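Local coordinates for uncharacterized protein DUF305 (Deinococcus radiodurans R1, PDB 3BT5) that is of unknown function but folds as a mainly helical DUF305 domain, a family grouped with the ferritin-like proteins, at residues E74-P78 / E79-M83; G85-E89 / A90-G94. One frame throughout, in Å; residues are numbered along the deposited sequence. Where two conformers were deposited one is given.

Contacts 1 and 2 follow each other along the connection between the long helices 41-68 and 100-122, and each starts a short helix: 78-83 in contact 1, 89-97 in contact 2. Both use a serine N-cap, but the chemistry differs with burial. Contact 1 has no buried residue among those that touch, and two waters take part in its polar network. Contact 2 is partly buried: a glutamate completes a capping box there, and Met86, Ala87 and Val92 pack on helix 11-37. Their centres lie about 12 Å apart, and a probable hydrogen bond from Met86 N to Ala81 O (2.9 Å) joins them.

Contact 1: residues E74-P78 / E79-M83; sequences EPISP and EHARM
Ser77 OG is the polar atom on which this turn centres: it accepts from His80 N at 3.1 Å and also bonds water 1. The bond from His80 N, with an N-H...O angle of 157°, is the capping bond of a helix N-cap, Ser77 standing just before helix 78-83. The side-chain torsion explains the reach, because chi1 of 75° sets OG between the backbone N and the carbonyl carbon of Ser77 and turns it to the first turn of the helix. The backbone carbonyl of the same serine takes the first i to i+4 bond of the helix. Ala81 N donates to Ser77 O at 2.8 Å, and Arg82 N to Pro78 O one residue on.

The His80 ring stands beside the cap, its ND1 side nearest Ser77 OG, while its far end leads away. Its CG stands anti to the carbonyl carbon (chi1 -72°), and the ring approaches Ser77 OG obliquely. Water 2 lies in the ring plane at its edge, 3.3 Å from His80 ND1, and also accepts from Ser77 N, thereby bridging imidazole and backbone. Water 1 sits over one ring face, offset toward the rim, and makes a further, weak bond to Glu79 OE1.

The other side of the turn is apolar. Ile76 turns its CG2 methyl to Ala81, and CG2 meets Ala81 CB at 3.8 Å. Beyond the turn, Ile76 also touches Met84, and Ala81 touches Met86. Ahead of the cap, Gln22 of helix 11-37 ties down the loop through hydrogen bonds with Glu74 O and Ile76 N. The tightest approach of the isoleucine is to the backbone, where its CG2 lies 3.3 Å from Ala81 N.

Contact 2: residues G85-E89 / A90-G94; sequences GMASE and AEVAG
The carboxylate of Glu91 is met on the anti side of OE1 by Ser88 N, which donates at 2.8 Å from 19° out of the carboxylate plane; OE1 also forms a salt bridge with Arg113 NH2, on helix 100-122. In return, Glu91 N donates to Ser88 OG at 3.0 Å, with an N-H...O angle of 159°. These reciprocal bonds form a capping box at the start of helix 89-97, with Ser88 as N-cap. Glu91 directs CG anti to its carbonyl carbon (chi1 -75°) and then runs extended, carrying OE1 back to the serine while CG passes alongside Ser88 OG. With Ser88 N and Arg113 both at OE1, the carboxylate is held in place and probably favoured in its charged form.

Within the helix, Val92 N donates to Ser88 O at 2.9 Å, and Ala93 N to Glu89 O. Before the box, Gly85, with positive phi and two bonds back into the last turn, closes helix 78-83 as a Schellman motif, and Gln26 of helix 11-37 accepts from Ala87 N. The Val92 CG2 methyl reaches back across the turn to Ala87 CB at 3.7 Å; it also lies 3.4 Å from the carbonyl oxygen Ser88 O.

Contact 1: residues E74-P78 / E79-M83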
loop_
_atom_site.group_PDB
_atom_site.type_symbol
_atom_site.label_atom_id
_atom_site.label_comp_id
_atom_site.label_asym_id
_atom_site.label_seq_id
_atom_site.Cartn_x
_atom_site.Cartn_y
_atom_site.Cartn_z
ATOM N N GLU A 74 5.686 16.057 1.415
ATOM C CA GLU A 74 4.472 16.838 1.203
ATOM C C GLU A 74 3.387 15.861 0.743
ATOM O O GLU A 74 3.689 14.850 0.107
ATOM C CB GLU A 74 4.723 17.873 0.112
ATOM C CG GLU A 74 6.196 18.298 0.016
ATOM C CD GLU A 74 7.036 17.329 -0.810
ATOM O OE1 GLU A 74 8.019 16.773 -0.273
ATOM O OE2 GLU A 74 6.708 17.119 -1.997
ATOM N N PRO A 75 2.115 16.145 1.066
ATOM C CA PRO A 75 1.066 15.238 0.599
ATOM C C PRO A 75 1.087 15.041 -0.931
ATOM O O PRO A 75 1.406 15.963 -1.705
ATOM C CB PRO A 75 -0.227 15.934 1.050
ATOM C CG PRO A 75 0.192 16.822 2.188
ATOM C CD PRO A 75 1.584 17.266 1.864
ATOM N N ILE A 76 0.779 13.825 -1.367
ATOM C CA ILE A 76 0.593 13.546 -2.802
ATOM C C ILE A 76 -0.727 14.184 -3.292
ATOM O O ILE A 76 -1.722 14.153 -2.560
ATOM C CB ILE A 76 0.590 12.043 -3.021
ATOM C CG1 ILE A 76 1.945 11.454 -2.548
ATOM C CG2 ILE A 76 0.285 11.736 -4.493
ATOM C CD1 ILE A 76 1.888 9.947 -2.338
ATOM N N SER A 77 -0.714 14.800 -4.489
ATOM C CA SER A 77 -1.939 15.357 -5.120
ATOM C C SER A 77 -2.914 14.288 -5.556
ATOM O O SER A 77 -2.491 13.183 -5.880
ATOM C CB SER A 77 -1.584 16.129 -6.388
ATOM O OG SER A 77 -1.245 15.291 -7.496
ATOM N N PRO A 78 -4.225 14.608 -5.579
ATOM C CA PRO A 78 -5.187 13.584 -6.026
ATOM C C PRO A 78 -4.863 12.935 -7.377
ATOM O O PRO A 78 -4.946 11.710 -7.493
ATOM C CB PRO A 78 -6.530 14.347 -6.054
ATOM C CG PRO A 78 -6.362 15.352 -4.950
ATOM C CD PRO A 78 -4.912 15.835 -5.134
ATOM N N GLU A 79 -4.484 13.730 -8.392
ATOM C CA GLU A 79 -4.214 13.130 -9.698
ATOM C C GLU A 79 -3.005 12.196 -9.637
ATOM O O GLU A 79 -2.985 11.099 -10.219
ATOM C CB GLU A 79 -3.921 14.212 -10.734
ATOM C CG GLU A 79 -3.656 13.680 -12.144
ATOM C CD GLU A 79 -2.992 14.699 -13.083
ATOM O OE1 GLU A 79 -2.421 15.707 -12.598
ATOM O OE2 GLU A 79 -3.029 14.479 -14.318
ATOM N N HIS A 80 -1.968 12.631 -8.941
ATOM C CA HIS A 80 -0.787 11.810 -8.859
ATOM C C HIS A 80 -1.005 10.592 -7.985
ATOM O O HIS A 80 -0.502 9.520 -8.311
ATOM C CB HIS A 80 0.386 12.667 -8.457
ATOM C CG HIS A 80 0.821 13.584 -9.568
ATOM N ND1 HIS A 80 1.317 14.851 -9.352
ATOM C CD2 HIS A 80 0.773 13.425 -10.916
ATOM C CE1 HIS A 80 1.597 15.420 -10.514
ATOM N NE2 HIS A 80 1.285 14.575 -11.483
ATOM N N ALA A 81 -1.791 10.728 -6.916
ATOM C CA ALA A 81 -2.192 9.561 -6.121
ATOM C C ALA A 81 -2.909 8.537 -7.000
ATOM O O ALA A 81 -2.630 7.313 -6.935
ATOM C CB ALA A 81 -3.077 10.001 -4.948
ATOM N N ARG A 82 -3.808 9.011 -7.848
ATOM C CA ARG A 82 -4.516 8.096 -8.747
ATOM C C ARG A 82 -3.537 7.362 -9.664
ATOM O O ARG A 82 -3.669 6.151 -9.888
ATOM C CB ARG A 82 -5.547 8.841 -9.585
ATOM C CG ARG A 82 -6.309 7.944 -10.559
ATOM C CD ARG A 82 -7.603 8.598 -11.011
ATOM N NE ARG A 82 -7.933 8.241 -12.387
ATOM C CZ ARG A 82 -8.506 7.101 -12.762
ATOM N NH1 ARG A 82 -8.834 6.180 -11.865
ATOM N NH2 ARG A 82 -8.748 6.886 -14.049
ATOM N N MET A 83 -2.550 8.070 -10.203
ATOM C CA MET A 83 -1.553 7.398 -11.043
ATOM C C MET A 83 -0.748 6.358 -10.293
ATOM O O MET A 83 -0.346 5.342 -10.862
ATOM C CB MET A 83 -0.608 8.415 -11.642
ATOM C CG MET A 83 -1.315 9.239 -12.625
ATOM S SD MET A 83 -0.233 10.365 -13.409
ATOM C CE MET A 83 -1.398 11.142 -14.524
HETATM O O HOH W 1 -1.213 17.138 -9.799
HETATM O O HOH W 2 1.973 15.194 -6.161
#

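Contact 2: residues G85-E89 / A90-G94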
loop_
_atom_site.group_PDB
_atom_site.type_symbol
_atom_site.label_atom_id
_atom_site.label_comp_id
_atom_site.label_asym_id
_atom_site.label_seq_id
_atom_site.Cartn_x
_atom_site.Cartn_y
_atom_site.Cartn_z
ATOM N N GLY A 85 -1.927 4.433 -8.314
ATOM C CA GLY A 85 -2.829 3.325 -7.983
ATOM C C GLY A 85 -3.546 3.491 -6.660
ATOM O O GLY A 85 -4.278 2.568 -6.259
ATOM N N MET A 86 -3.336 4.631 -5.979
ATOM C CA MET A 86 -4.075 4.892 -4.741
ATOM C C MET A 86 -5.565 5.098 -5.012
ATOM O O MET A 86 -5.949 5.534 -6.093
ATOM C CB MET A 86 -3.493 6.077 -4.001
ATOM C CG MET A 86 -2.051 5.800 -3.589
ATOM S SD MET A 86 -1.193 7.179 -2.835
ATOM C CE MET A 86 -2.041 7.227 -1.284
ATOM N N ALA A 87 -6.407 4.739 -4.045
ATOM C CA ALA A 87 -7.839 4.937 -4.165
ATOM C C ALA A 87 -8.184 6.409 -3.994
ATOM O O ALA A 87 -7.546 7.116 -3.198
ATOM C CB ALA A 87 -8.550 4.105 -3.090
ATOM N N SER A 88 -9.218 6.874 -4.714
ATOM C CA SER A 88 -9.629 8.246 -4.527
ATOM C C SER A 88 -10.376 8.383 -3.192
ATOM O O SER A 88 -10.818 7.409 -2.562
ATOM C CB SER A 88 -10.525 8.678 -5.677
ATOM O OG SER A 88 -11.765 7.996 -5.564
ATOM N N GLU A 89 -10.581 9.628 -2.805
ATOM C CA GLU A 89 -11.415 9.945 -1.679
ATOM C C GLU A 89 -12.786 9.232 -1.736
ATOM O O GLU A 89 -13.239 8.605 -0.760
ATOM C CB GLU A 89 -11.554 11.480 -1.652
ATOM C CG GLU A 89 -12.344 12.066 -0.534
ATOM C CD GLU A 89 -12.128 13.586 -0.441
ATOM O OE1 GLU A 89 -11.365 14.040 0.435
ATOM O OE2 GLU A 89 -12.676 14.310 -1.285
ATOM N N ALA A 90 -13.452 9.339 -2.881
ATOM C CA ALA A 90 -14.733 8.676 -3.086
ATOM C C ALA A 90 -14.611 7.157 -2.988
ATOM O O ALA A 90 -15.475 6.490 -2.366
ATOM C CB ALA A 90 -15.329 9.062 -4.413
ATOM N N GLU A 91 -13.565 6.598 -3.596
ATOM C CA GLU A 91 -13.424 5.142 -3.593
ATOM C C GLU A 91 -13.239 4.618 -2.183
ATOM O O GLU A 91 -13.785 3.567 -1.814
ATOM C CB GLU A 91 -12.257 4.731 -4.500
ATOM C CG GLU A 91 -12.611 4.843 -5.979
ATOM C CD GLU A 91 -11.433 4.625 -6.896
ATOM O OE1 GLU A 91 -10.293 4.962 -6.515
ATOM O OE2 GLU A 91 -11.648 4.145 -8.029
ATOM N N VAL A 92 -12.422 5.310 -1.388
ATOM C CA VAL A 92 -12.247 4.870 -0.003
ATOM C C VAL A 92 -13.589 4.957 0.733
ATOM O O VAL A 92 -13.979 4.028 1.460
ATOM C CB VAL A 92 -11.194 5.736 0.736
ATOM C CG1 VAL A 92 -11.172 5.382 2.228
ATOM C CG2 VAL A 92 -9.809 5.526 0.081
ATOM N N ALA A 93 -14.329 6.066 0.543
ATOM C CA ALA A 93 -15.638 6.199 1.197
ATOM C C ALA A 93 -16.620 5.077 0.802
ATOM O O ALA A 93 -17.466 4.668 1.617
ATOM C CB ALA A 93 -16.224 7.559 0.893
ATOM N N GLY A 94 -16.523 4.577 -0.430
ATOM C CA GLY A 94 -17.414 3.516 -0.901
ATOM C C GLY A 94 -17.319 2.291 -0.027
ATOM O O GLY A 94 -18.291 1.567 0.138
#